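Local coordinates for protein tungsten-containing formylmethanofuran dehydrogenase 2 subunit C (Methanothermobacter wolfeii, PDB 5T5I) that is subunit C of a tungsten-containing formylmethanofuran dehydrogenase, which probably reduces carbon dioxide to formylmethanofuran in the first step of methanogenesis, at residues E3-P8 and E53-P58; K9-V14 and Y74-I79; V14-P19 and I37-G42; G156-E161 and I171-D176; I190-N195 and I209-M214. All blocks are in the same frame, centred on the assembly; numbering follows the deposited sequence.

Overall arrangement
The five contacts follow a beta-helix from its N-terminal start toward its C-terminal end. Contacts 1, 2 and 3 cluster at the start, and contacts 4 and 5 lie on later coils. Contacts 2 and 3 share Val14, and their centres are about 8 Å apart; strands 16-17 and 76-77 join them. Contact 1 touches contact 2 where Glu53 packs on Lys9. Contacts 4 and 5 have centres about 9 Å apart and are joined by a probable hydrogen bond from Asn195 N to Asp176 OD1. The centres of contacts 1 and 5 are about 39 Å apart. A calcium ion, bound at Ser139, Tyr140 and Asp143, is about 14 Å from the Ile190 side chain.

Contact 1 of 5, residues E3-P8 and E53-P58; sequences EIILTP and EVSGEP
Leu6 and Val54 meet through the torsions of both side chains. Leu6 CG stands beside its backbone N, anti to the carbonyl carbon (chi1 -60°). The second torsion (chi2 -172°) sets CD1 anti to CA and leaves CD2 turned toward Val54. Val54 CG1 is anti to the backbone N (chi1 -172°), which puts CG2 beside that N. The two side chains lie side by side and point the same way, with Leu6 CD2 3.9 Å from Val54 CG2. Ile4 reaches the same group more loosely, its CG2 4.3 Å from Val54 CG1. On the other face Ser55 OG is 3.7 Å from Ile5 CB. Thr7 and Glu53 meet there through their CB atoms at 4.1 Å.

The backbones form an antiparallel ladder. Ile5 pairs with Ser55 through two hydrogen bonds, Ile5 N to Ser55 O being 2.8 Å, and Thr7 pairs with Glu53 in the same way. Gly56 has no side chain, and its CA comes within 3.5 Å of Glu3 O. That oxygen also accepts Glu57 N at 3.1 Å, which extends the pairing past the end of strand 53-56. Phe26, Ile31 and Ile34 of the two short helices cover the Ile4, Leu6 and Val54 face. The chemistry is therefore divided: main-chain bonds join the strands, one face is apolar under the helices, and the other is mixed, with Ile5 beside Ser55, Thr7 and Glu53.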
# COMPACT_ATOMS: atom_id res chain seq x y z
N GLU C 3 1.42 -23.41 -63.67
CA GLU C 3 1.13 -22.14 -62.98
C GLU C 3 0.01 -21.37 -63.68
O GLU C 3 0.05 -21.22 -64.90
CB GLU C 3 2.38 -21.25 -62.91
CG GLU C 3 3.57 -21.88 -62.21
CD GLU C 3 4.73 -20.94 -61.93
OE1 GLU C 3 4.79 -19.85 -62.54
OE2 GLU C 3 5.59 -21.31 -61.10
N ILE C 4 -0.99 -20.89 -62.90
CA ILE C 4 -2.10 -20.05 -63.38
C ILE C 4 -1.93 -18.73 -62.60
O ILE C 4 -1.93 -18.74 -61.37
CB ILE C 4 -3.49 -20.72 -63.19
CG1 ILE C 4 -3.61 -21.93 -64.14
CG2 ILE C 4 -4.63 -19.72 -63.44
CD1 ILE C 4 -4.62 -22.96 -63.73
N ILE C 5 -1.75 -17.61 -63.33
CA ILE C 5 -1.48 -16.30 -62.73
C ILE C 5 -2.73 -15.45 -62.69
O ILE C 5 -3.33 -15.19 -63.74
CB ILE C 5 -0.34 -15.55 -63.50
CG1 ILE C 5 0.85 -16.47 -63.88
CG2 ILE C 5 0.14 -14.32 -62.69
CD1 ILE C 5 1.55 -17.15 -62.75
N LEU C 6 -3.09 -14.95 -61.49
CA LEU C 6 -4.19 -14.03 -61.30
C LEU C 6 -3.58 -12.68 -60.92
O LEU C 6 -2.94 -12.58 -59.88
CB LEU C 6 -5.15 -14.47 -60.18
CG LEU C 6 -5.85 -15.82 -60.30
CD1 LEU C 6 -6.90 -15.97 -59.19
CD2 LEU C 6 -6.52 -15.98 -61.64
N THR C 7 -3.74 -11.66 -61.77
CA THR C 7 -3.18 -10.34 -61.49
C THR C 7 -4.34 -9.46 -61.11
O THR C 7 -5.20 -9.21 -61.96
CB THR C 7 -2.39 -9.80 -62.67
OG1 THR C 7 -1.45 -10.79 -63.07
CG2 THR C 7 -1.65 -8.51 -62.34
N PRO C 8 -4.45 -9.04 -59.85
CA PRO C 8 -5.62 -8.26 -59.46
C PRO C 8 -5.71 -6.88 -60.10
O PRO C 8 -4.71 -6.19 -60.22
CB PRO C 8 -5.51 -8.14 -57.93
CG PRO C 8 -4.15 -8.49 -57.59
CD PRO C 8 -3.54 -9.27 -58.71
N GLU C 53 -6.88 -10.20 -63.99
CA GLU C 53 -6.40 -10.59 -65.31
C GLU C 53 -6.00 -12.06 -65.10
O GLU C 53 -5.57 -12.39 -63.99
CB GLU C 53 -5.16 -9.78 -65.75
CG GLU C 53 -5.34 -8.27 -65.79
CD GLU C 53 -6.10 -7.72 -66.98
OE1 GLU C 53 -6.60 -8.51 -67.81
OE2 GLU C 53 -6.19 -6.47 -67.08
N VAL C 54 -6.21 -12.93 -66.09
CA VAL C 54 -5.89 -14.36 -65.96
C VAL C 54 -4.97 -14.80 -67.12
O VAL C 54 -5.25 -14.47 -68.27
CB VAL C 54 -7.17 -15.25 -65.91
CG1 VAL C 54 -6.81 -16.71 -65.58
CG2 VAL C 54 -8.19 -14.71 -64.90
N SER C 55 -3.91 -15.57 -66.80
CA SER C 55 -2.97 -16.14 -67.78
C SER C 55 -2.34 -17.42 -67.21
O SER C 55 -2.52 -17.74 -66.03
CB SER C 55 -1.88 -15.13 -68.14
OG SER C 55 -1.07 -14.81 -67.02
N GLY C 56 -1.60 -18.14 -68.06
CA GLY C 56 -0.90 -19.36 -67.66
C GLY C 56 -1.31 -20.61 -68.40
O GLY C 56 -1.86 -20.53 -69.50
N GLU C 57 -1.06 -21.77 -67.78
CA GLU C 57 -1.32 -23.08 -68.39
C GLU C 57 -2.33 -23.93 -67.61
O GLU C 57 -2.09 -24.25 -66.45
CB GLU C 57 -0.00 -23.88 -68.60
CG GLU C 57 1.00 -23.84 -67.44
CD GLU C 57 2.23 -24.71 -67.60
OE1 GLU C 57 2.18 -25.70 -68.36
OE2 GLU C 57 3.24 -24.42 -66.92
N PRO C 58 -3.42 -24.40 -68.24
CA PRO C 58 -4.35 -25.28 -67.53
C PRO C 58 -3.79 -26.66 -67.19
O PRO C 58 -2.78 -27.09 -67.74
CB PRO C 58 -5.50 -25.44 -68.54
CG PRO C 58 -5.37 -24.31 -69.47
CD PRO C 58 -3.90 -24.14 -69.61

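Contact 2 of 5, residues K9-V14 and Y74-I79; sequences KEQPEV and YNTKRI
Gln11 and Asn75 join a loop to the start of a short strand by hydrogen bonds of their side chains, mostly to backbone. The loop leads from strand 3-8 to strand 16-17, and Asn75 comes just before strand 76-77. The Gln11 chain bends at chi2 (-91°). Its OE1 accepts two bonds, Asn75 N at 2.9 Å and Thr76 OG1 at 2.9 Å. Both donors lie in the plane of the carbonyl, and the hydroxyl sits on a lone pair of OE1. Gln11 CB packs 3.6 Å from Tyr74 CE1.

Strand 76-77 is an edge strand, within this chain, of a small mixed sheet at the start of the beta-helix, next to strand 16-17. Asn75 works in the reverse sense to Gln11, as its ND2 gives a nearly straight bond (174°) to Pro12 O at 2.9 Å. The acceptor lies in the amide plane. A water donates to Glu13 O at 2.7 Å and accepts from Asn75 ND2 at 3.2 Å. The Glu13 carboxylate turns outward to a basic side chain of another protein chain, its salt-bridge partner.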
# COMPACT_ATOMS: atom_id res chain seq x y z
N LYS C 9 -6.93 -6.49 -60.45
CA LYS C 9 -7.24 -5.13 -60.89
C LYS C 9 -7.48 -4.39 -59.56
O LYS C 9 -7.23 -4.97 -58.50
CB LYS C 9 -8.48 -5.14 -61.80
CG LYS C 9 -8.25 -5.91 -63.09
CD LYS C 9 -9.51 -6.06 -63.91
CE LYS C 9 -9.25 -6.80 -65.20
NZ LYS C 9 -10.51 -7.09 -65.93
N GLU C 10 -7.94 -3.13 -59.57
CA GLU C 10 -8.16 -2.42 -58.31
C GLU C 10 -9.18 -3.17 -57.43
O GLU C 10 -10.27 -3.50 -57.89
CB GLU C 10 -8.62 -0.98 -58.55
CG GLU C 10 -8.74 -0.17 -57.27
CD GLU C 10 -8.84 1.33 -57.46
OE1 GLU C 10 -8.20 2.07 -56.68
OE2 GLU C 10 -9.57 1.77 -58.37
N GLN C 11 -8.81 -3.44 -56.16
CA GLN C 11 -9.72 -4.12 -55.25
C GLN C 11 -10.87 -3.17 -54.90
O GLN C 11 -10.64 -1.98 -54.70
CB GLN C 11 -9.00 -4.55 -53.96
CG GLN C 11 -8.08 -5.75 -54.15
CD GLN C 11 -8.78 -7.06 -53.88
OE1 GLN C 11 -8.94 -7.46 -52.72
NE2 GLN C 11 -9.16 -7.78 -54.93
N PRO C 12 -12.12 -3.67 -54.84
CA PRO C 12 -13.25 -2.80 -54.48
C PRO C 12 -13.33 -2.52 -52.97
O PRO C 12 -12.78 -3.29 -52.18
CB PRO C 12 -14.47 -3.60 -54.94
CG PRO C 12 -14.04 -5.02 -54.83
CD PRO C 12 -12.56 -5.07 -55.07
N GLU C 13 -14.03 -1.43 -52.58
CA GLU C 13 -14.26 -1.10 -51.16
C GLU C 13 -15.25 -2.07 -50.50
O GLU C 13 -15.13 -2.35 -49.31
CB GLU C 13 -14.78 0.34 -50.98
CG GLU C 13 -13.71 1.40 -51.20
CD GLU C 13 -13.99 2.74 -50.55
OE1 GLU C 13 -15.17 3.03 -50.23
OE2 GLU C 13 -13.02 3.51 -50.36
N VAL C 14 -16.25 -2.56 -51.27
CA VAL C 14 -17.17 -3.60 -50.82
C VAL C 14 -16.39 -4.89 -51.07
O VAL C 14 -16.04 -5.12 -52.22
CB VAL C 14 -18.51 -3.59 -51.59
CG1 VAL C 14 -19.36 -4.81 -51.24
CG2 VAL C 14 -19.28 -2.30 -51.32
N TYR C 74 -6.17 -7.66 -50.33
CA TYR C 74 -6.57 -7.29 -48.97
C TYR C 74 -8.09 -7.32 -48.75
O TYR C 74 -8.52 -7.46 -47.61
CB TYR C 74 -6.00 -5.90 -48.57
CG TYR C 74 -6.78 -4.73 -49.15
CD1 TYR C 74 -6.57 -4.31 -50.45
CD2 TYR C 74 -7.78 -4.10 -48.41
CE1 TYR C 74 -7.32 -3.27 -51.00
CE2 TYR C 74 -8.53 -3.06 -48.95
CZ TYR C 74 -8.30 -2.65 -50.25
OH TYR C 74 -9.01 -1.61 -50.82
N ASN C 75 -8.90 -7.13 -49.81
CA ASN C 75 -10.35 -7.14 -49.71
C ASN C 75 -11.00 -8.35 -50.41
O ASN C 75 -12.13 -8.26 -50.88
CB ASN C 75 -10.93 -5.78 -50.19
CG ASN C 75 -11.60 -5.00 -49.08
OD1 ASN C 75 -11.48 -5.33 -47.90
ND2 ASN C 75 -12.33 -3.95 -49.42
N THR C 76 -10.32 -9.52 -50.36
CA THR C 76 -10.84 -10.77 -50.93
C THR C 76 -10.85 -11.83 -49.85
O THR C 76 -9.80 -12.18 -49.29
CB THR C 76 -10.06 -11.20 -52.17
OG1 THR C 76 -10.02 -10.11 -53.08
CG2 THR C 76 -10.70 -12.41 -52.86
N LYS C 77 -12.06 -12.33 -49.56
CA LYS C 77 -12.34 -13.32 -48.52
C LYS C 77 -12.44 -14.74 -49.09
O LYS C 77 -12.75 -14.92 -50.26
CB LYS C 77 -13.67 -12.98 -47.82
CG LYS C 77 -13.69 -11.63 -47.13
CD LYS C 77 -15.08 -11.25 -46.63
CE LYS C 77 -15.05 -9.95 -45.85
NZ LYS C 77 -16.40 -9.53 -45.41
N ARG C 78 -12.19 -15.74 -48.22
CA ARG C 78 -12.37 -17.18 -48.47
C ARG C 78 -11.47 -17.79 -49.56
O ARG C 78 -11.78 -18.85 -50.07
CB ARG C 78 -13.86 -17.47 -48.78
CG ARG C 78 -14.80 -16.98 -47.68
CD ARG C 78 -16.24 -17.36 -47.92
NE ARG C 78 -17.10 -16.85 -46.85
CZ ARG C 78 -17.29 -17.40 -45.65
NH1 ARG C 78 -18.09 -16.82 -44.78
NH2 ARG C 78 -16.67 -18.52 -45.31
N ILE C 79 -10.30 -17.18 -49.85
CA ILE C 79 -9.37 -17.73 -50.84
C ILE C 79 -8.90 -19.11 -50.34
O ILE C 79 -8.52 -19.24 -49.17
CB ILE C 79 -8.17 -16.77 -51.12
CG1 ILE C 79 -8.66 -15.49 -51.85
CG2 ILE C 79 -7.06 -17.47 -51.92
CD1 ILE C 79 -7.70 -14.34 -51.76
O HOH W 1 -13.39 -1.90 -47.27

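Contact 3 of 5, residues V14-P19 and I37-G42; sequences VPLEAP and IQIMHG
Glu17 and Met40 form an antiparallel hydrogen-bonded pair. Glu17 N gives to Met40 O at 3.0 Å, and Met40 N returns the bond to Glu17 O at the same length. Their side chains share one face, with the CB atoms 4.1 Å apart. Beyond CB the two side chains diverge. Leu16 pairs with His41 on the other face, and Leu16 CA comes 3.2 Å from Met40 O.

This face is apolar near Ile39. Ile39 CG1 stands between its own N and carbonyl carbon (chi1 66°), which leaves CG2 beside the backbone N. CG2 touches Ala18 CB at 3.7 Å, while CD1 meets Leu16 CD1 at 4.0 Å. Leu16 CD2 rests 3.9 Å from His41 CB.

The His41 ring is extended from the backbone, with CG anti to the N (chi1 179°). Its edge faces Val14, and Val14 O lies in the ring plane, 3.3 Å from His41 CD2. A water in that plane bridges His41 NE2 and Val14 N. Phe51 meets the ring edge-to-face.

The Glu17 carboxylate forms salt bridges with Arg78 and with a basic side chain of another protein chain. Strand 38-41 lies between strand 16-17 and strand 44-47, whose Val46 touches Ile39 and His41. Strand 76-77 flanks strand 16-17 on its other side, and Val25 and Phe26 of helix 23-26 touch Ile37.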
# COMPACT_ATOMS: atom_id res chain seq x y z
N VAL C 14 -16.25 -2.56 -51.27
CA VAL C 14 -17.17 -3.60 -50.82
C VAL C 14 -16.39 -4.89 -51.07
O VAL C 14 -16.04 -5.12 -52.22
CB VAL C 14 -18.51 -3.59 -51.59
CG1 VAL C 14 -19.36 -4.81 -51.24
CG2 VAL C 14 -19.28 -2.30 -51.32
N PRO C 15 -16.03 -5.70 -50.05
CA PRO C 15 -15.17 -6.87 -50.34
C PRO C 15 -15.73 -7.92 -51.30
O PRO C 15 -16.94 -8.03 -51.49
CB PRO C 15 -14.91 -7.48 -48.96
CG PRO C 15 -15.34 -6.48 -47.97
CD PRO C 15 -16.32 -5.57 -48.61
N LEU C 16 -14.81 -8.69 -51.88
CA LEU C 16 -15.12 -9.84 -52.72
C LEU C 16 -15.09 -11.08 -51.84
O LEU C 16 -14.32 -11.13 -50.87
CB LEU C 16 -14.05 -10.03 -53.82
CG LEU C 16 -13.83 -8.87 -54.80
CD1 LEU C 16 -12.68 -9.19 -55.74
CD2 LEU C 16 -15.08 -8.58 -55.60
N GLU C 17 -15.91 -12.08 -52.16
CA GLU C 17 -15.87 -13.41 -51.51
C GLU C 17 -15.57 -14.36 -52.66
O GLU C 17 -16.36 -14.44 -53.59
CB GLU C 17 -17.17 -13.81 -50.81
CG GLU C 17 -17.59 -12.85 -49.72
CD GLU C 17 -18.47 -13.44 -48.63
OE1 GLU C 17 -18.99 -12.66 -47.80
OE2 GLU C 17 -18.62 -14.69 -48.59
N ALA C 18 -14.42 -15.04 -52.61
CA ALA C 18 -13.98 -15.88 -53.72
C ALA C 18 -13.57 -17.30 -53.30
O ALA C 18 -12.45 -17.73 -53.58
CB ALA C 18 -12.86 -15.18 -54.46
N PRO C 19 -14.51 -18.08 -52.71
CA PRO C 19 -14.19 -19.48 -52.37
C PRO C 19 -13.84 -20.36 -53.58
O PRO C 19 -13.17 -21.38 -53.41
CB PRO C 19 -15.46 -19.96 -51.65
CG PRO C 19 -16.55 -19.10 -52.22
CD PRO C 19 -15.90 -17.76 -52.35
N ILE C 37 -15.40 -17.89 -63.84
CA ILE C 37 -15.70 -18.42 -62.51
C ILE C 37 -16.45 -17.35 -61.72
O ILE C 37 -16.03 -16.19 -61.71
CB ILE C 37 -14.41 -18.92 -61.79
CG1 ILE C 37 -13.95 -20.26 -62.40
CG2 ILE C 37 -14.63 -19.07 -60.27
CD1 ILE C 37 -12.56 -20.72 -61.97
N GLN C 38 -17.54 -17.73 -61.06
CA GLN C 38 -18.32 -16.78 -60.29
C GLN C 38 -17.72 -16.50 -58.92
O GLN C 38 -17.24 -17.41 -58.25
CB GLN C 38 -19.77 -17.27 -60.12
CG GLN C 38 -20.54 -17.28 -61.44
CD GLN C 38 -21.99 -17.67 -61.26
OE1 GLN C 38 -22.34 -18.48 -60.40
NE2 GLN C 38 -22.87 -17.13 -62.10
N ILE C 39 -17.77 -15.23 -58.52
CA ILE C 39 -17.40 -14.76 -57.19
C ILE C 39 -18.47 -13.75 -56.73
O ILE C 39 -19.24 -13.26 -57.55
CB ILE C 39 -15.96 -14.16 -57.14
CG1 ILE C 39 -15.83 -12.86 -57.98
CG2 ILE C 39 -14.92 -15.21 -57.57
CD1 ILE C 39 -14.53 -12.13 -57.80
N MET C 40 -18.51 -13.43 -55.42
CA MET C 40 -19.47 -12.44 -54.91
C MET C 40 -18.78 -11.09 -54.74
O MET C 40 -17.63 -11.04 -54.32
CB MET C 40 -20.03 -12.83 -53.52
CG MET C 40 -20.80 -14.12 -53.47
SD MET C 40 -22.28 -14.16 -54.51
CE MET C 40 -23.28 -12.75 -53.81
N HIS C 41 -19.49 -10.01 -55.09
CA HIS C 41 -19.10 -8.63 -54.85
C HIS C 41 -20.30 -8.04 -54.08
O HIS C 41 -21.24 -7.51 -54.68
CB HIS C 41 -18.83 -7.86 -56.15
CG HIS C 41 -18.45 -6.43 -55.94
ND1 HIS C 41 -18.73 -5.46 -56.88
CD2 HIS C 41 -17.84 -5.84 -54.88
CE1 HIS C 41 -18.29 -4.32 -56.38
NE2 HIS C 41 -17.75 -4.50 -55.17
N GLY C 42 -20.30 -8.25 -52.77
CA GLY C 42 -21.41 -7.83 -51.93
C GLY C 42 -22.66 -8.65 -52.25
O GLY C 42 -22.59 -9.87 -52.32
O HOH W 2 -17.22 -1.63 -54.21

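Contact 4 of 5, residues G156-E161 and I171-D176; sequences GNADNE and IIIKGD
The Asn157 carboxamide is the flat group that meets Asp176 here. Its oxygen OD1 accepts Asp176 N at 2.8 Å. The bond is nearly straight (168°), and the donor is tilted 23° from the amide plane. Gly175 CA also approaches this oxygen, at 3.5 Å. The Asp176 carboxylate lies farther off, with OD2 3.9 Å from Asn157 OD1.

Two backbone bonds accompany it. Ala158 N gives to Asp176 O at 3.0 Å, nearly along the C=O axis. Gly175 N makes a weak bond to Gly156 O at 3.0 Å. Ile173 adds an apolar touch, its CD1 lying 4.1 Å from Ala158 CB.

The pattern passes from coil to coil of the beta-helix. Asp131 OD1 accepts Asn157 N, and Asp176 OD1 accepts Asn195 N. Each side-chain oxygen takes the backbone N-H at the matching place on the next coil. The bonds form a ladder in which asparagine and aspartate oxygens satisfy main-chain N-H groups at the turns.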
# COMPACT_ATOMS: atom_id res chain seq x y z
N GLY C 156 4.68 -13.46 -38.32
CA GLY C 156 4.50 -12.24 -37.55
C GLY C 156 3.71 -12.51 -36.28
O GLY C 156 3.80 -13.60 -35.70
N ASN C 157 2.89 -11.55 -35.89
CA ASN C 157 2.01 -11.63 -34.71
C ASN C 157 0.61 -12.08 -35.07
O ASN C 157 0.20 -12.01 -36.23
CB ASN C 157 1.91 -10.25 -34.04
CG ASN C 157 3.25 -9.68 -33.66
OD1 ASN C 157 4.13 -10.39 -33.14
ND2 ASN C 157 3.47 -8.41 -33.92
N ALA C 158 -0.16 -12.53 -34.05
CA ALA C 158 -1.58 -12.87 -34.18
C ALA C 158 -2.33 -12.26 -33.00
O ALA C 158 -1.69 -11.77 -32.06
CB ALA C 158 -1.80 -14.38 -34.28
N ASP C 159 -3.65 -12.23 -33.05
CA ASP C 159 -4.44 -11.53 -32.01
C ASP C 159 -5.09 -12.47 -30.98
O ASP C 159 -4.34 -13.11 -30.23
CB ASP C 159 -5.44 -10.60 -32.70
CG ASP C 159 -4.80 -9.54 -33.58
OD1 ASP C 159 -3.67 -9.10 -33.26
OD2 ASP C 159 -5.44 -9.13 -34.58
N ASN C 160 -6.43 -12.51 -30.86
CA ASN C 160 -7.11 -13.30 -29.83
C ASN C 160 -7.61 -14.64 -30.28
O ASN C 160 -7.95 -14.83 -31.45
CB ASN C 160 -8.32 -12.54 -29.28
CG ASN C 160 -8.02 -11.31 -28.47
OD1 ASN C 160 -6.88 -10.94 -28.23
ND2 ASN C 160 -9.06 -10.70 -27.95
N GLU C 161 -7.75 -15.54 -29.31
CA GLU C 161 -8.42 -16.82 -29.46
C GLU C 161 -7.86 -17.71 -30.57
O GLU C 161 -8.62 -18.38 -31.28
CB GLU C 161 -9.94 -16.59 -29.62
CG GLU C 161 -10.57 -15.87 -28.43
CD GLU C 161 -12.05 -15.64 -28.61
OE1 GLU C 161 -12.84 -16.58 -28.35
OE2 GLU C 161 -12.42 -14.55 -29.11
N ILE C 171 -0.42 -25.26 -34.58
CA ILE C 171 -0.35 -23.82 -34.86
C ILE C 171 0.97 -23.29 -34.29
O ILE C 171 1.24 -23.47 -33.10
CB ILE C 171 -1.55 -23.04 -34.29
CG1 ILE C 171 -2.88 -23.52 -34.92
CG2 ILE C 171 -1.37 -21.51 -34.51
CD1 ILE C 171 -4.15 -23.02 -34.21
N ILE C 172 1.75 -22.60 -35.12
CA ILE C 172 3.01 -21.98 -34.70
C ILE C 172 2.91 -20.47 -34.96
O ILE C 172 2.69 -20.07 -36.10
CB ILE C 172 4.24 -22.61 -35.41
CG1 ILE C 172 4.36 -24.11 -35.08
CG2 ILE C 172 5.53 -21.86 -35.03
CD1 ILE C 172 5.34 -24.88 -35.94
N ILE C 173 3.06 -19.65 -33.91
CA ILE C 173 3.12 -18.18 -34.04
C ILE C 173 4.56 -17.81 -33.72
O ILE C 173 5.00 -18.02 -32.58
CB ILE C 173 2.12 -17.44 -33.09
CG1 ILE C 173 0.70 -18.02 -33.15
CG2 ILE C 173 2.10 -15.92 -33.38
CD1 ILE C 173 0.02 -18.05 -34.51
N LYS C 174 5.29 -17.28 -34.69
CA LYS C 174 6.69 -16.91 -34.46
C LYS C 174 6.83 -15.57 -33.70
O LYS C 174 7.84 -15.35 -33.03
CB LYS C 174 7.48 -16.92 -35.76
CG LYS C 174 7.49 -18.31 -36.42
CD LYS C 174 8.44 -18.40 -37.65
CE LYS C 174 9.29 -19.65 -37.83
NZ LYS C 174 8.91 -20.84 -37.01
N GLY C 175 5.81 -14.72 -33.77
CA GLY C 175 5.75 -13.47 -33.03
C GLY C 175 4.95 -13.59 -31.74
O GLY C 175 4.92 -14.65 -31.10
N ASP C 176 4.28 -12.50 -31.36
CA ASP C 176 3.46 -12.42 -30.15
C ASP C 176 1.98 -12.66 -30.43
O ASP C 176 1.52 -12.51 -31.57
CB ASP C 176 3.60 -11.01 -29.55
CG ASP C 176 5.03 -10.59 -29.31
OD1 ASP C 176 5.84 -11.44 -28.88
OD2 ASP C 176 5.36 -9.41 -29.58

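Contact 5 of 5, residues I190-N195 and I209-M214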
# COMPACT_ATOMS: atom_id res chain seq x y z
N ILE C 190 -0.06 -25.94 -29.83
CA ILE C 190 0.12 -24.52 -30.14
C ILE C 190 1.50 -24.13 -29.61
O ILE C 190 1.77 -24.30 -28.41
CB ILE C 190 -0.98 -23.62 -29.54
CG1 ILE C 190 -2.36 -23.97 -30.14
CG2 ILE C 190 -0.66 -22.12 -29.77
CD1 ILE C 190 -3.54 -23.40 -29.35
N ILE C 191 2.36 -23.58 -30.48
CA ILE C 191 3.67 -23.06 -30.06
C ILE C 191 3.67 -21.54 -30.32
O ILE C 191 3.50 -21.11 -31.45
CB ILE C 191 4.87 -23.75 -30.78
CG1 ILE C 191 4.90 -25.27 -30.49
CG2 ILE C 191 6.19 -23.06 -30.35
CD1 ILE C 191 5.90 -26.06 -31.34
N ILE C 192 3.91 -20.75 -29.28
CA ILE C 192 4.03 -19.28 -29.38
C ILE C 192 5.51 -18.95 -29.07
O ILE C 192 5.97 -19.14 -27.95
CB ILE C 192 3.02 -18.57 -28.44
CG1 ILE C 192 1.55 -18.91 -28.86
CG2 ILE C 192 3.23 -17.03 -28.46
CD1 ILE C 192 0.58 -18.87 -27.74
N GLU C 193 6.26 -18.51 -30.08
CA GLU C 193 7.68 -18.23 -29.90
C GLU C 193 7.93 -16.89 -29.20
O GLU C 193 8.97 -16.71 -28.58
CB GLU C 193 8.45 -18.34 -31.23
CG GLU C 193 8.29 -19.71 -31.87
CD GLU C 193 9.12 -19.97 -33.12
OE1 GLU C 193 9.74 -19.02 -33.65
OE2 GLU C 193 9.11 -21.13 -33.60
N GLY C 194 6.95 -15.99 -29.28
CA GLY C 194 6.99 -14.70 -28.62
C GLY C 194 6.20 -14.69 -27.32
O GLY C 194 6.12 -15.69 -26.61
N ASN C 195 5.61 -13.54 -27.01
CA ASN C 195 4.89 -13.28 -25.77
C ASN C 195 3.37 -13.51 -25.86
O ASN C 195 2.79 -13.55 -26.94
CB ASN C 195 5.16 -11.83 -25.34
CG ASN C 195 6.63 -11.51 -25.18
OD1 ASN C 195 7.43 -12.36 -24.77
ND2 ASN C 195 7.04 -10.29 -25.50
N ILE C 209 0.13 -26.34 -25.04
CA ILE C 209 0.48 -24.97 -25.41
C ILE C 209 1.93 -24.73 -24.92
O ILE C 209 2.21 -24.97 -23.74
CB ILE C 209 -0.49 -23.93 -24.80
CG1 ILE C 209 -1.94 -24.19 -25.27
CG2 ILE C 209 -0.03 -22.51 -25.18
CD1 ILE C 209 -2.98 -23.41 -24.52
N VAL C 210 2.81 -24.25 -25.80
CA VAL C 210 4.20 -23.92 -25.44
C VAL C 210 4.41 -22.42 -25.67
O VAL C 210 4.18 -21.94 -26.78
CB VAL C 210 5.27 -24.73 -26.24
CG1 VAL C 210 6.69 -24.33 -25.81
CG2 VAL C 210 5.06 -26.23 -26.08
N VAL C 211 4.84 -21.70 -24.62
CA VAL C 211 5.16 -20.26 -24.71
C VAL C 211 6.67 -20.09 -24.45
O VAL C 211 7.13 -20.37 -23.34
CB VAL C 211 4.31 -19.40 -23.75
CG1 VAL C 211 4.60 -17.91 -23.95
CG2 VAL C 211 2.82 -19.70 -23.93
N LYS C 212 7.43 -19.66 -25.47
CA LYS C 212 8.88 -19.45 -25.35
C LYS C 212 9.22 -18.05 -24.81
O LYS C 212 10.30 -17.85 -24.26
CB LYS C 212 9.60 -19.66 -26.68
CG LYS C 212 9.37 -21.02 -27.30
CD LYS C 212 10.30 -21.19 -28.51
CE LYS C 212 10.20 -22.53 -29.17
NZ LYS C 212 11.09 -22.62 -30.37
N GLY C 213 8.31 -17.09 -24.99
CA GLY C 213 8.48 -15.74 -24.47
C GLY C 213 7.80 -15.60 -23.12
O GLY C 213 7.65 -16.57 -22.37
N MET C 214 7.41 -14.37 -22.80
CA MET C 214 6.79 -14.03 -21.52
C MET C 214 5.27 -14.07 -21.57
O MET C 214 4.68 -13.47 -22.46
CB MET C 214 7.24 -12.62 -21.10
CG MET C 214 6.63 -12.12 -19.80
SD MET C 214 7.32 -10.54 -19.28
CE MET C 214 6.77 -10.49 -17.62
O HOH W 3 9.14 -23.78 -32.38
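Lys212 runs alongside Glu193 from CB to its tip. Its CB lies 3.6 Å from Glu193 O. CG is 3.9 Å from Ile192 O. CD touches Glu193 CG at 4.2 Å, and CE reaches Ile191 CG2 at 4.2 Å. NZ ends 4.1 Å from Glu193 OE2, too far for a salt bridge. A water spans the gap: it accepts from Lys212 NZ at 3.0 Å and donates to Glu193 OE2. That carboxylate also has a long, weak ion pair with Lys174.

Strands 190-192 and 209-211 are parallel and in register. Ile192 N bonds to Val210 O at 2.8 Å, almost perfectly straight (179°). Ile190 packs against Ile209 on one face, and Ile191 against Val210 on the other.

After the strands both segments turn at a glycine, Gly194 and Gly213. Asn195 OD1 accepts Met214 N at 2.8 Å, which continues the side-chain ladder of the earlier coils. Similar residues lined up on successive parallel strands, with such a ladder at the turn, are characteristic of a beta-helix.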